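TRNA (guanine(26)-N(2))-dimethyltransferase (PDB 2EJT) probably transfers two methyl groups from S-adenosyl-L-methionine to the N2 atom of the guanine at position 26 of a number of tRNAs. Local coordinates at residues A[9-14]-A[61-66]; A[35-40]-A[297-302]; A[146-151]-A[208-213]. All coordinates share one frame; numbering follows the deposited sequence.

Contact 1 of 3, residues A[9-14]-A[61-66]; sequences GKAKIL and RGIRFA. With SAM (S-adenosylmethionine), chain B.
A11 and I13, on the strand 11-15 of an N-terminal beta hairpin, lie against I63 and R64 of helix 60-68. This helix follows the first strand, 50-53, of the Rossmann-like sheet of a class I methyltransferase. The hairpin strand runs nearly antiparallel to the helix, at 156° and with the axes 8.9 Å apart. No hydrogen bond joins the two segments, so the contact is made by packing alone.

I63 touches the strand with both of its branches. One branch meets the methyl of A11, I63 CG2 to A11 CB 3.7 Å. The other reaches further along the strand, and CD1 of I63 lies 3.9 Å from CG2 of I13. The two isoleucines pass each other at a slant. In I13, CG1 sits between the backbone N and the carbonyl carbon (chi1 61°), and CG2 is the branch that touches I63. N90 of helix 81-94 also packs on both isoleucines.

R64 flanks A11 with its aliphatic part, R64 CG to A11 CB 3.9 Å. The chain then bends at chi3 (59°) and brings one guanidinium face under G9. CA of G9 stands 3.9 Å above that plane, towards the rim. A side chain on G9 would run into NE of R64. The polar end of R64 is held by three carboxylates, D37 at NH2, E68 at NE and E8 at NH1, which together fix its rotation.

One turn earlier, R61 takes no part in the packing and reaches the cofactor instead. Salt bridges to D136 and D138 and a hydrogen bond to N35 orient its guanidinium. Its bonds to the cofactor carboxylate are both weak: R61 NE lies 3.2 Å and R61 NH1 3.0 Å from OXT of S-adenosylmethionine.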
loop_
_atom_site.group_PDB
_atom_site.type_symbol
_atom_site.label_atom_id
_atom_site.label_comp_id
_atom_site.label_asym_id
_atom_site.label_seq_id
_atom_site.Cartn_x
_atom_site.Cartn_y
_atom_site.Cartn_z
ATOM N N GLY A 9 19.736 3.706 1.130
ATOM C CA GLY A 9 19.945 2.545 0.285
ATOM C C GLY A 9 21.207 2.801 -0.520
ATOM O O GLY A 9 22.193 3.297 0.026
ATOM N N LYS A 10 21.186 2.487 -1.812
ATOM C CA LYS A 10 22.349 2.716 -2.668
ATOM C C LYS A 10 22.383 4.140 -3.227
ATOM O O LYS A 10 23.309 4.508 -3.950
ATOM C CB LYS A 10 22.347 1.733 -3.838
ATOM C CG LYS A 10 22.611 0.292 -3.464
ATOM C CD LYS A 10 22.647 -0.577 -4.715
ATOM C CE LYS A 10 22.930 -2.034 -4.382
ATOM N NZ LYS A 10 22.849 -2.879 -5.609
ATOM N N ALA A 11 21.378 4.941 -2.886
ATOM C CA ALA A 11 21.302 6.301 -3.396
ATOM C C ALA A 11 21.804 7.391 -2.457
ATOM O O ALA A 11 21.678 7.299 -1.236
ATOM C CB ALA A 11 19.863 6.618 -3.818
ATOM N N LYS A 12 22.379 8.424 -3.059
ATOM C CA LYS A 12 22.871 9.586 -2.338
ATOM C C LYS A 12 22.161 10.777 -2.974
ATOM O O LYS A 12 22.258 10.993 -4.180
ATOM C CB LYS A 12 24.388 9.706 -2.491
ATOM C CG LYS A 12 24.908 9.369 -3.874
ATOM C CD LYS A 12 26.429 9.301 -3.871
ATOM C CE LYS A 12 26.976 8.803 -5.198
ATOM N NZ LYS A 12 28.463 8.672 -5.169
ATOM N N ILE A 13 21.432 11.535 -2.163
ATOM C CA ILE A 13 20.681 12.678 -2.670
ATOM C C ILE A 13 20.907 13.947 -1.866
ATOM O O ILE A 13 21.327 13.907 -0.710
ATOM C CB ILE A 13 19.152 12.408 -2.646
ATOM C CG1 ILE A 13 18.700 12.158 -1.205
ATOM C CG2 ILE A 13 18.806 11.225 -3.538
ATOM C CD1 ILE A 13 17.202 12.092 -1.023
ATOM N N LEU A 14 20.608 15.078 -2.490
ATOM C CA LEU A 14 20.733 16.360 -1.829
ATOM C C LEU A 14 19.330 16.771 -1.409
ATOM O O LEU A 14 18.391 16.727 -2.210
ATOM C CB LEU A 14 21.311 17.406 -2.785
ATOM C CG LEU A 14 22.758 17.205 -3.235
ATOM C CD1 LEU A 14 23.134 18.294 -4.220
ATOM C CD2 LEU A 14 23.686 17.230 -2.030
ATOM N N ARG A 61 12.786 7.995 -4.698
ATOM C CA ARG A 61 12.126 6.735 -5.032
ATOM C C ARG A 61 12.577 6.229 -6.406
ATOM O O ARG A 61 13.067 5.105 -6.528
ATOM C CB ARG A 61 10.605 6.913 -4.995
ATOM C CG ARG A 61 9.798 5.622 -4.982
ATOM C CD ARG A 61 8.306 5.919 -4.819
ATOM N NE ARG A 61 8.007 6.518 -3.519
ATOM C CZ ARG A 61 7.552 5.846 -2.464
ATOM N NH1 ARG A 61 7.322 6.486 -1.325
ATOM N NH2 ARG A 61 7.306 4.543 -2.545
ATOM N N GLY A 62 12.428 7.067 -7.428
ATOM C CA GLY A 62 12.824 6.685 -8.772
ATOM C C GLY A 62 14.309 6.389 -8.891
ATOM O O GLY A 62 14.709 5.481 -9.622
ATOM N N ILE A 63 15.132 7.158 -8.184
ATOM C CA ILE A 63 16.572 6.938 -8.224
ATOM C C ILE A 63 16.892 5.554 -7.672
ATOM O O ILE A 63 17.717 4.834 -8.229
ATOM C CB ILE A 63 17.336 7.996 -7.405
ATOM C CG1 ILE A 63 17.216 9.360 -8.088
ATOM C CG2 ILE A 63 18.804 7.591 -7.272
ATOM C CD1 ILE A 63 17.772 10.512 -7.280
ATOM N N ARG A 64 16.235 5.177 -6.580
ATOM C CA ARG A 64 16.467 3.862 -5.999
ATOM C C ARG A 64 15.900 2.766 -6.914
ATOM O O ARG A 64 16.434 1.664 -6.977
ATOM C CB ARG A 64 15.848 3.780 -4.599
ATOM C CG ARG A 64 16.544 4.665 -3.564
ATOM C CD ARG A 64 16.101 4.313 -2.157
ATOM N NE ARG A 64 16.392 2.919 -1.830
ATOM C CZ ARG A 64 15.917 2.278 -0.763
ATOM N NH1 ARG A 64 15.123 2.901 0.101
ATOM N NH2 ARG A 64 16.216 0.997 -0.575
ATOM N N PHE A 65 14.815 3.064 -7.621
ATOM C CA PHE A 65 14.249 2.088 -8.548
ATOM C C PHE A 65 15.329 1.757 -9.584
ATOM O O PHE A 65 15.568 0.592 -9.909
ATOM C CB PHE A 65 13.029 2.666 -9.278
ATOM C CG PHE A 65 11.761 2.667 -8.464
ATOM C CD1 PHE A 65 10.627 3.327 -8.932
ATOM C CD2 PHE A 65 11.692 2.012 -7.236
ATOM C CE1 PHE A 65 9.445 3.339 -8.192
ATOM C CE2 PHE A 65 10.516 2.017 -6.489
ATOM C CZ PHE A 65 9.389 2.682 -6.969
ATOM N N ALA A 66 15.971 2.804 -10.096
ATOM C CA ALA A 66 17.014 2.672 -11.107
ATOM C C ALA A 66 18.275 1.989 -10.576
ATOM O O ALA A 66 18.862 1.156 -11.260
ATOM C CB ALA A 66 17.363 4.049 -11.674
HETATM N N SAM B . 7.617 10.036 -3.709
HETATM C CA SAM B . 8.221 10.369 -2.544
HETATM C C SAM B . 9.274 9.844 -1.744
HETATM O O SAM B . 9.991 10.839 -1.288
HETATM O OXT SAM B . 9.404 8.605 -1.563
HETATM C CB SAM B . 7.382 11.641 -2.199
HETATM C CG SAM B . 6.312 12.682 -2.423
HETATM S SD SAM B . 5.671 14.103 -1.681
HETATM C CE SAM B . 5.141 13.676 -0.035
HETATM C "C5'" SAM B . 4.437 14.511 -2.789
HETATM C "C4'" SAM B . 4.775 15.829 -3.590
HETATM O "O4'" SAM B . 3.824 15.722 -4.651
HETATM C "C3'" SAM B . 5.693 17.002 -3.913
HETATM O "O3'" SAM B . 7.108 16.972 -4.305
HETATM C "C2'" SAM B . 4.892 17.822 -4.932
HETATM O "O2'" SAM B . 5.120 19.038 -5.373
HETATM C "C1'" SAM B . 3.717 16.959 -5.345
HETATM N N9 SAM B . 2.464 17.132 -6.312
HETATM C C8 SAM B . 1.310 17.667 -5.938
HETATM N N7 SAM B . 0.476 17.665 -6.944
HETATM C C5 SAM B . 1.068 17.132 -7.987
HETATM C C6 SAM B . 0.670 16.869 -9.308
HETATM N N6 SAM B . -0.557 17.188 -9.712
HETATM N N1 SAM B . 1.560 16.278 -10.188
HETATM C C2 SAM B . 2.824 15.944 -9.796
HETATM N N3 SAM B . 3.230 16.187 -8.521
HETATM C C4 SAM B . 2.378 16.781 -7.595
#

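Contact 2 of 3, residues A[35-40]-A[297-302]; sequences NRDIVV and LSLARK. With SAM (S-adenosylmethionine), chain B.
The carboxylate of D37 meets the loop 297-302 with both oxygens, each on its syn side and a little out of plane. D37 OD1 accepts from A300 N at 2.9 Å and D37 OD2 from R301 N at 2.8 Å. The other flat group of helix 33-46, the R36 guanidinium, has OXT of S-adenosylmethionine at its edge, near its plane. This helix precedes the first strand of the class I methyltransferase fold. The loop leads into helix 302-314, with R301 as the N-cap residue.

The D37 grip is thus one carboxylate across two successive backbone N-H groups. The bond to A300 is the straighter, at 166° against 146°. With chi1 at -78°, CG stands anti to the carbonyl carbon, which carries the carboxylate out to the loop. L299 passes at a slant, its CB 3.3 Å from OD1 of D37. OD1 also takes a salt bridge from R64, so it serves two donors. The start of helix 302-314 probably favours the negative charge further. A leucine in place of D37 would probably cost R64 one of its three carboxylates and leave the N-H groups of A300 and R301 without their acceptor.

V40, one turn on, adds a looser apolar contact, V40 CG1 to CD2 of L299 4.4 Å. R36 faces the cofactor: R36 NH2 donates to OXT at 2.6 Å, while E8 holds NE and the carbonyl of N29 holds NH1. Within the loop, R301 folds back and NH2 donates to A300 O from above the carbonyl plane. K302 does likewise, its NZ 2.6 Å from the carbonyl O of L297.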
loop_
_atom_site.group_PDB
_atom_site.type_symbol
_atom_site.label_atom_id
_atom_site.label_comp_id
_atom_site.label_asym_id
_atom_site.label_seq_id
_atom_site.Cartn_x
_atom_site.Cartn_y
_atom_site.Cartn_z
ATOM N N ASN A 35 9.106 2.333 3.523
ATOM C CA ASN A 35 8.119 2.181 2.463
ATOM C C ASN A 35 8.859 1.994 1.144
ATOM O O ASN A 35 8.491 1.145 0.334
ATOM C CB ASN A 35 7.218 3.421 2.394
ATOM C CG ASN A 35 6.252 3.394 1.210
ATOM O OD1 ASN A 35 6.664 3.446 0.047
ATOM N ND2 ASN A 35 4.955 3.321 1.507
ATOM N N ARG A 36 9.913 2.779 0.938
ATOM C CA ARG A 36 10.684 2.676 -0.296
ATOM C C ARG A 36 11.455 1.356 -0.372
ATOM O O ARG A 36 11.633 0.804 -1.455
ATOM C CB ARG A 36 11.616 3.881 -0.446
ATOM C CG ARG A 36 10.867 5.188 -0.719
ATOM C CD ARG A 36 11.816 6.354 -0.992
ATOM N NE ARG A 36 12.421 6.926 0.212
ATOM C CZ ARG A 36 11.838 7.833 0.990
ATOM N NH1 ARG A 36 12.469 8.300 2.064
ATOM N NH2 ARG A 36 10.622 8.279 0.698
ATOM N N ASP A 37 11.892 0.834 0.772
ATOM C CA ASP A 37 12.600 -0.446 0.780
ATOM C C ASP A 37 11.674 -1.573 0.317
ATOM O O ASP A 37 12.095 -2.463 -0.426
ATOM C CB ASP A 37 13.110 -0.803 2.181
ATOM C CG ASP A 37 14.363 -0.045 2.567
ATOM O OD1 ASP A 37 15.231 0.166 1.696
ATOM O OD2 ASP A 37 14.493 0.322 3.754
ATOM N N ILE A 38 10.423 -1.541 0.778
ATOM C CA ILE A 38 9.447 -2.572 0.423
ATOM C C ILE A 38 9.192 -2.585 -1.077
ATOM O O ILE A 38 9.096 -3.647 -1.676
ATOM C CB ILE A 38 8.091 -2.368 1.163
ATOM C CG1 ILE A 38 8.313 -2.340 2.680
ATOM C CG2 ILE A 38 7.125 -3.498 0.814
ATOM C CD1 ILE A 38 8.959 -3.587 3.240
ATOM N N VAL A 39 9.085 -1.408 -1.683
ATOM C CA VAL A 39 8.853 -1.334 -3.121
ATOM C C VAL A 39 10.056 -1.949 -3.836
ATOM O O VAL A 39 9.900 -2.771 -4.742
ATOM C CB VAL A 39 8.689 0.126 -3.616
ATOM C CG1 VAL A 39 8.081 0.125 -5.011
ATOM C CG2 VAL A 39 7.833 0.920 -2.662
ATOM N N VAL A 40 11.254 -1.547 -3.421
ATOM C CA VAL A 40 12.475 -2.074 -4.021
ATOM C C VAL A 40 12.487 -3.599 -3.994
ATOM O O VAL A 40 12.772 -4.237 -5.008
ATOM C CB VAL A 40 13.735 -1.525 -3.305
ATOM C CG1 VAL A 40 14.955 -2.394 -3.618
ATOM C CG2 VAL A 40 13.989 -0.093 -3.755
ATOM N N LEU A 297 19.328 -8.458 0.229
ATOM C CA LEU A 297 19.554 -7.116 -0.301
ATOM C C LEU A 297 19.969 -6.138 0.782
ATOM O O LEU A 297 19.657 -6.320 1.956
ATOM C CB LEU A 297 18.289 -6.575 -0.975
ATOM C CG LEU A 297 17.884 -7.130 -2.339
ATOM C CD1 LEU A 297 16.558 -6.504 -2.761
ATOM C CD2 LEU A 297 18.970 -6.829 -3.361
ATOM N N SER A 298 20.686 -5.096 0.380
ATOM C CA SER A 298 21.099 -4.067 1.321
ATOM C C SER A 298 19.994 -3.029 1.211
ATOM O O SER A 298 19.730 -2.515 0.124
ATOM C CB SER A 298 22.450 -3.467 0.914
ATOM O OG SER A 298 22.415 -2.954 -0.405
ATOM N N LEU A 299 19.335 -2.744 2.327
ATOM C CA LEU A 299 18.238 -1.787 2.344
ATOM C C LEU A 299 18.537 -0.632 3.290
ATOM O O LEU A 299 19.499 -0.689 4.053
ATOM C CB LEU A 299 16.949 -2.497 2.766
ATOM C CG LEU A 299 16.539 -3.688 1.890
ATOM C CD1 LEU A 299 15.391 -4.454 2.552
ATOM C CD2 LEU A 299 16.140 -3.192 0.507
ATOM N N ALA A 300 17.711 0.411 3.233
ATOM C CA ALA A 300 17.878 1.594 4.076
ATOM C C ALA A 300 17.488 1.339 5.536
ATOM O O ALA A 300 18.115 1.863 6.458
ATOM C CB ALA A 300 17.057 2.754 3.514
ATOM N N ARG A 301 16.441 0.546 5.730
ATOM C CA ARG A 301 15.946 0.195 7.060
ATOM C C ARG A 301 15.714 -1.310 7.023
ATOM O O ARG A 301 14.589 -1.787 7.199
ATOM C CB ARG A 301 14.624 0.914 7.338
ATOM C CG ARG A 301 14.656 2.415 7.095
ATOM C CD ARG A 301 15.423 3.158 8.183
ATOM N NE ARG A 301 15.439 4.598 7.930
ATOM C CZ ARG A 301 16.297 5.208 7.119
ATOM N NH1 ARG A 301 16.225 6.520 6.946
ATOM N NH2 ARG A 301 17.242 4.512 6.496
ATOM N N LYS A 302 16.791 -2.052 6.798
ATOM C CA LYS A 302 16.706 -3.496 6.684
ATOM C C LYS A 302 16.072 -4.244 7.856
ATOM O O LYS A 302 15.336 -5.206 7.634
ATOM C CB LYS A 302 18.091 -4.074 6.380
ATOM C CG LYS A 302 18.054 -5.525 5.946
ATOM C CD LYS A 302 19.338 -5.946 5.259
ATOM C CE LYS A 302 19.252 -7.394 4.797
ATOM N NZ LYS A 302 20.433 -7.801 3.988
HETATM N N SAM B . 7.617 10.036 -3.709
HETATM C CA SAM B . 8.221 10.369 -2.544
HETATM C C SAM B . 9.274 9.844 -1.744
HETATM O O SAM B . 9.991 10.839 -1.288
HETATM O OXT SAM B . 9.404 8.605 -1.563
HETATM C CB SAM B . 7.382 11.641 -2.199
HETATM C CG SAM B . 6.312 12.682 -2.423
HETATM S SD SAM B . 5.671 14.103 -1.681
HETATM C CE SAM B . 5.141 13.676 -0.035
HETATM C "C5'" SAM B . 4.437 14.511 -2.789
HETATM C "C4'" SAM B . 4.775 15.829 -3.590
HETATM O "O4'" SAM B . 3.824 15.722 -4.651
HETATM C "C3'" SAM B . 5.693 17.002 -3.913
HETATM O "O3'" SAM B . 7.108 16.972 -4.305
HETATM C "C2'" SAM B . 4.892 17.822 -4.932
HETATM O "O2'" SAM B . 5.120 19.038 -5.373
HETATM C "C1'" SAM B . 3.717 16.959 -5.345
HETATM N N9 SAM B . 2.464 17.132 -6.312
HETATM C C8 SAM B . 1.310 17.667 -5.938
HETATM N N7 SAM B . 0.476 17.665 -6.944
HETATM C C5 SAM B . 1.068 17.132 -7.987
HETATM C C6 SAM B . 0.670 16.869 -9.308
HETATM N N6 SAM B . -0.557 17.188 -9.712
HETATM N N1 SAM B . 1.560 16.278 -10.188
HETATM C C2 SAM B . 2.824 15.944 -9.796
HETATM N N3 SAM B . 3.230 16.187 -8.521
HETATM C C4 SAM B . 2.378 16.781 -7.595
#

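Contact 3 of 3, residues A[146-151]-A[208-213]; sequences FLDTAL and AAKYDL. With SAM (S-adenosylmethionine), chain B.
L151, late in helix 144-153, comes closest in backbone to A208, near the end of helix 192-209, with CA atoms 6.4 Å apart; beyond A208 a type I turn from A209 to D212 carries the chain towards strand 213-223. The polar part of the contact centres on D148. Its CG lies anti to the backbone N (chi1 -169°), and its end comes near the turn. There OD1 accepts two bonds. NZ of K210 reaches D148 OD1 at 2.7 Å on the syn side, as a salt bridge. OH of Y211 donates to the same atom, also at 2.7 Å, from the opposite face of the carboxylate. The Y211 ring and the carboxylate are turned 31° from each other. With chi1 at 60°, CG of K210 stands over the ring of Y211, 4.0 Å above its centre; the chain bends only at chi4, where NZ turns to D148. R152 pairs with OD2 of D148 and donates to Y211 OH, and K210 NZ also donates to the carbonyl of Y207.

Beside this polar cluster the contact is apolar. Both methyls of L151 lie against one side of A208: CD2 is 3.9 Å from A208 CB and CD1 3.6 Å from A208 N. L151 CB also nears the Y211 ring, 4.1 Å from CE2.

At the far end of the helical segment, the F146 ring meets N6 of S-adenosylmethionine edge-on, F146 CE1 to N6 3.5 Å. The contact joins two neighbouring helices of the class I methyltransferase fold, those after the fourth and fifth strands of its sheet, and the first of them lines the adenine pocket.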
loop_
_atom_site.group_PDB
_atom_site.type_symbol
_atom_site.label_atom_id
_atom_site.label_comp_id
_atom_site.label_asym_id
_atom_site.label_seq_id
_atom_site.Cartn_x
_atom_site.Cartn_y
_atom_site.Cartn_z
ATOM N N PHE A 146 -5.417 11.035 -8.562
ATOM C CA PHE A 146 -4.515 10.467 -9.564
ATOM C C PHE A 146 -4.857 9.037 -9.958
ATOM O O PHE A 146 -4.380 8.543 -10.976
ATOM C CB PHE A 146 -3.077 10.470 -9.033
ATOM C CG PHE A 146 -2.601 11.815 -8.575
ATOM C CD1 PHE A 146 -2.396 12.846 -9.493
ATOM C CD2 PHE A 146 -2.378 12.061 -7.225
ATOM C CE1 PHE A 146 -1.978 14.102 -9.066
ATOM C CE2 PHE A 146 -1.961 13.314 -6.790
ATOM C CZ PHE A 146 -1.761 14.337 -7.711
ATOM N N LEU A 147 -5.675 8.378 -9.144
ATOM C CA LEU A 147 -6.028 6.984 -9.369
ATOM C C LEU A 147 -6.597 6.613 -10.737
ATOM O O LEU A 147 -6.085 5.708 -11.401
ATOM C CB LEU A 147 -6.992 6.513 -8.276
ATOM C CG LEU A 147 -7.409 5.040 -8.386
ATOM C CD1 LEU A 147 -6.170 4.148 -8.327
ATOM C CD2 LEU A 147 -8.373 4.687 -7.265
ATOM N N ASP A 148 -7.650 7.303 -11.160
ATOM C CA ASP A 148 -8.274 6.975 -12.427
ATOM C C ASP A 148 -7.311 7.060 -13.611
ATOM O O ASP A 148 -7.309 6.193 -14.480
ATOM C CB ASP A 148 -9.500 7.864 -12.668
ATOM C CG ASP A 148 -10.346 7.380 -13.844
ATOM O OD1 ASP A 148 -10.847 6.241 -13.783
ATOM O OD2 ASP A 148 -10.504 8.136 -14.823
ATOM N N THR A 149 -6.475 8.090 -13.638
ATOM C CA THR A 149 -5.531 8.236 -14.732
ATOM C C THR A 149 -4.421 7.189 -14.636
ATOM O O THR A 149 -3.924 6.716 -15.657
ATOM C CB THR A 149 -4.922 9.660 -14.764
ATOM O OG1 THR A 149 -5.980 10.633 -14.790
ATOM C CG2 THR A 149 -4.065 9.842 -16.018
ATOM N N ALA A 150 -4.039 6.808 -13.419
ATOM C CA ALA A 150 -2.996 5.792 -13.269
ATOM C C ALA A 150 -3.511 4.459 -13.825
ATOM O O ALA A 150 -2.746 3.671 -14.393
ATOM C CB ALA A 150 -2.604 5.633 -11.793
ATOM N N LEU A 151 -4.811 4.224 -13.658
ATOM C CA LEU A 151 -5.435 2.996 -14.127
ATOM C C LEU A 151 -5.530 2.931 -15.647
ATOM O O LEU A 151 -5.884 1.893 -16.207
ATOM C CB LEU A 151 -6.825 2.830 -13.504
ATOM C CG LEU A 151 -6.851 2.352 -12.052
ATOM C CD1 LEU A 151 -8.229 2.591 -11.439
ATOM C CD2 LEU A 151 -6.475 0.872 -12.006
ATOM N N ALA A 208 -11.212 0.503 -11.351
ATOM C CA ALA A 208 -10.615 -0.300 -12.404
ATOM C C ALA A 208 -11.634 -1.013 -13.293
ATOM O O ALA A 208 -11.408 -1.197 -14.489
ATOM C CB ALA A 208 -9.668 -1.318 -11.784
ATOM N N ALA A 209 -12.759 -1.402 -12.704
ATOM C CA ALA A 209 -13.788 -2.139 -13.420
ATOM C C ALA A 209 -14.252 -1.563 -14.755
ATOM O O ALA A 209 -14.404 -2.315 -15.724
ATOM C CB ALA A 209 -14.989 -2.369 -12.512
ATOM N N LYS A 210 -14.478 -0.252 -14.829
ATOM C CA LYS A 210 -14.958 0.324 -16.086
ATOM C C LYS A 210 -14.034 0.112 -17.286
ATOM O O LYS A 210 -14.486 0.170 -18.428
ATOM C CB LYS A 210 -15.286 1.815 -15.921
ATOM C CG LYS A 210 -14.144 2.711 -15.499
ATOM C CD LYS A 210 -14.645 4.141 -15.360
ATOM C CE LYS A 210 -13.560 5.092 -14.878
ATOM N NZ LYS A 210 -13.064 4.729 -13.527
ATOM N N TYR A 211 -12.752 -0.150 -17.043
ATOM C CA TYR A 211 -11.825 -0.380 -18.147
ATOM C C TYR A 211 -11.744 -1.871 -18.449
ATOM O O TYR A 211 -10.831 -2.327 -19.129
ATOM C CB TYR A 211 -10.433 0.138 -17.792
ATOM C CG TYR A 211 -10.412 1.598 -17.433
ATOM C CD1 TYR A 211 -10.747 2.567 -18.379
ATOM C CD2 TYR A 211 -10.109 2.010 -16.136
ATOM C CE1 TYR A 211 -10.784 3.908 -18.047
ATOM C CE2 TYR A 211 -10.146 3.359 -15.790
ATOM C CZ TYR A 211 -10.486 4.300 -16.751
ATOM O OH TYR A 211 -10.540 5.630 -16.425
ATOM N N ASP A 212 -12.716 -2.623 -17.944
ATOM C CA ASP A 212 -12.740 -4.068 -18.119
ATOM C C ASP A 212 -11.456 -4.670 -17.554
ATOM O O ASP A 212 -10.788 -5.474 -18.200
ATOM C CB ASP A 212 -12.900 -4.443 -19.596
ATOM C CG ASP A 212 -14.303 -4.185 -20.109
ATOM O OD1 ASP A 212 -15.217 -4.020 -19.273
ATOM O OD2 ASP A 212 -14.497 -4.160 -21.344
ATOM N N LEU A 213 -11.117 -4.254 -16.339
ATOM C CA LEU A 213 -9.935 -4.749 -15.649
ATOM C C LEU A 213 -10.322 -5.209 -14.255
ATOM O O LEU A 213 -11.236 -4.653 -13.639
ATOM C CB LEU A 213 -8.878 -3.652 -15.511
ATOM C CG LEU A 213 -8.221 -3.059 -16.758
ATOM C CD1 LEU A 213 -7.413 -1.829 -16.341
ATOM C CD2 LEU A 213 -7.332 -4.103 -17.453
HETATM N N SAM B . 7.617 10.036 -3.709
HETATM C CA SAM B . 8.221 10.369 -2.544
HETATM C C SAM B . 9.274 9.844 -1.744
HETATM O O SAM B . 9.991 10.839 -1.288
HETATM O OXT SAM B . 9.404 8.605 -1.563
HETATM C CB SAM B . 7.382 11.641 -2.199
HETATM C CG SAM B . 6.312 12.682 -2.423
HETATM S SD SAM B . 5.671 14.103 -1.681
HETATM C CE SAM B . 5.141 13.676 -0.035
HETATM C "C5'" SAM B . 4.437 14.511 -2.789
HETATM C "C4'" SAM B . 4.775 15.829 -3.590
HETATM O "O4'" SAM B . 3.824 15.722 -4.651
HETATM C "C3'" SAM B . 5.693 17.002 -3.913
HETATM O "O3'" SAM B . 7.108 16.972 -4.305
HETATM C "C2'" SAM B . 4.892 17.822 -4.932
HETATM O "O2'" SAM B . 5.120 19.038 -5.373
HETATM C "C1'" SAM B . 3.717 16.959 -5.345
HETATM N N9 SAM B . 2.464 17.132 -6.312
HETATM C C8 SAM B . 1.310 17.667 -5.938
HETATM N N7 SAM B . 0.476 17.665 -6.944
HETATM C C5 SAM B . 1.068 17.132 -7.987
HETATM C C6 SAM B . 0.670 16.869 -9.308
HETATM N N6 SAM B . -0.557 17.188 -9.712
HETATM N N1 SAM B . 1.560 16.278 -10.188
HETATM C C2 SAM B . 2.824 15.944 -9.796
HETATM N N3 SAM B . 3.230 16.187 -8.521
HETATM C C4 SAM B . 2.378 16.781 -7.595
#

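Overall arrangement
Contacts 1 and 2 adjoin, their centres 11 Å apart. The salt bridge from R64 NH2 to D37 OD1 (2.6 Å) joins them, and R61 NH2 lies 2.9 Å from N35 OD1, a probable hydrogen bond. F65 also packs on V39. R61 of contact 1 and R36 of contact 2 both reach OXT of S-adenosylmethionine. Contact 3 lies apart, with centres 29 Å from contact 1 and 28 Å from contact 2 and nearest atoms about 12 and 14 Å away. The cofactor spans the interval: its methionine end faces contacts 1 and 2, its adenine faces contact 3. D78, D120, L55 and A121 supply further hydrogen bonds to it.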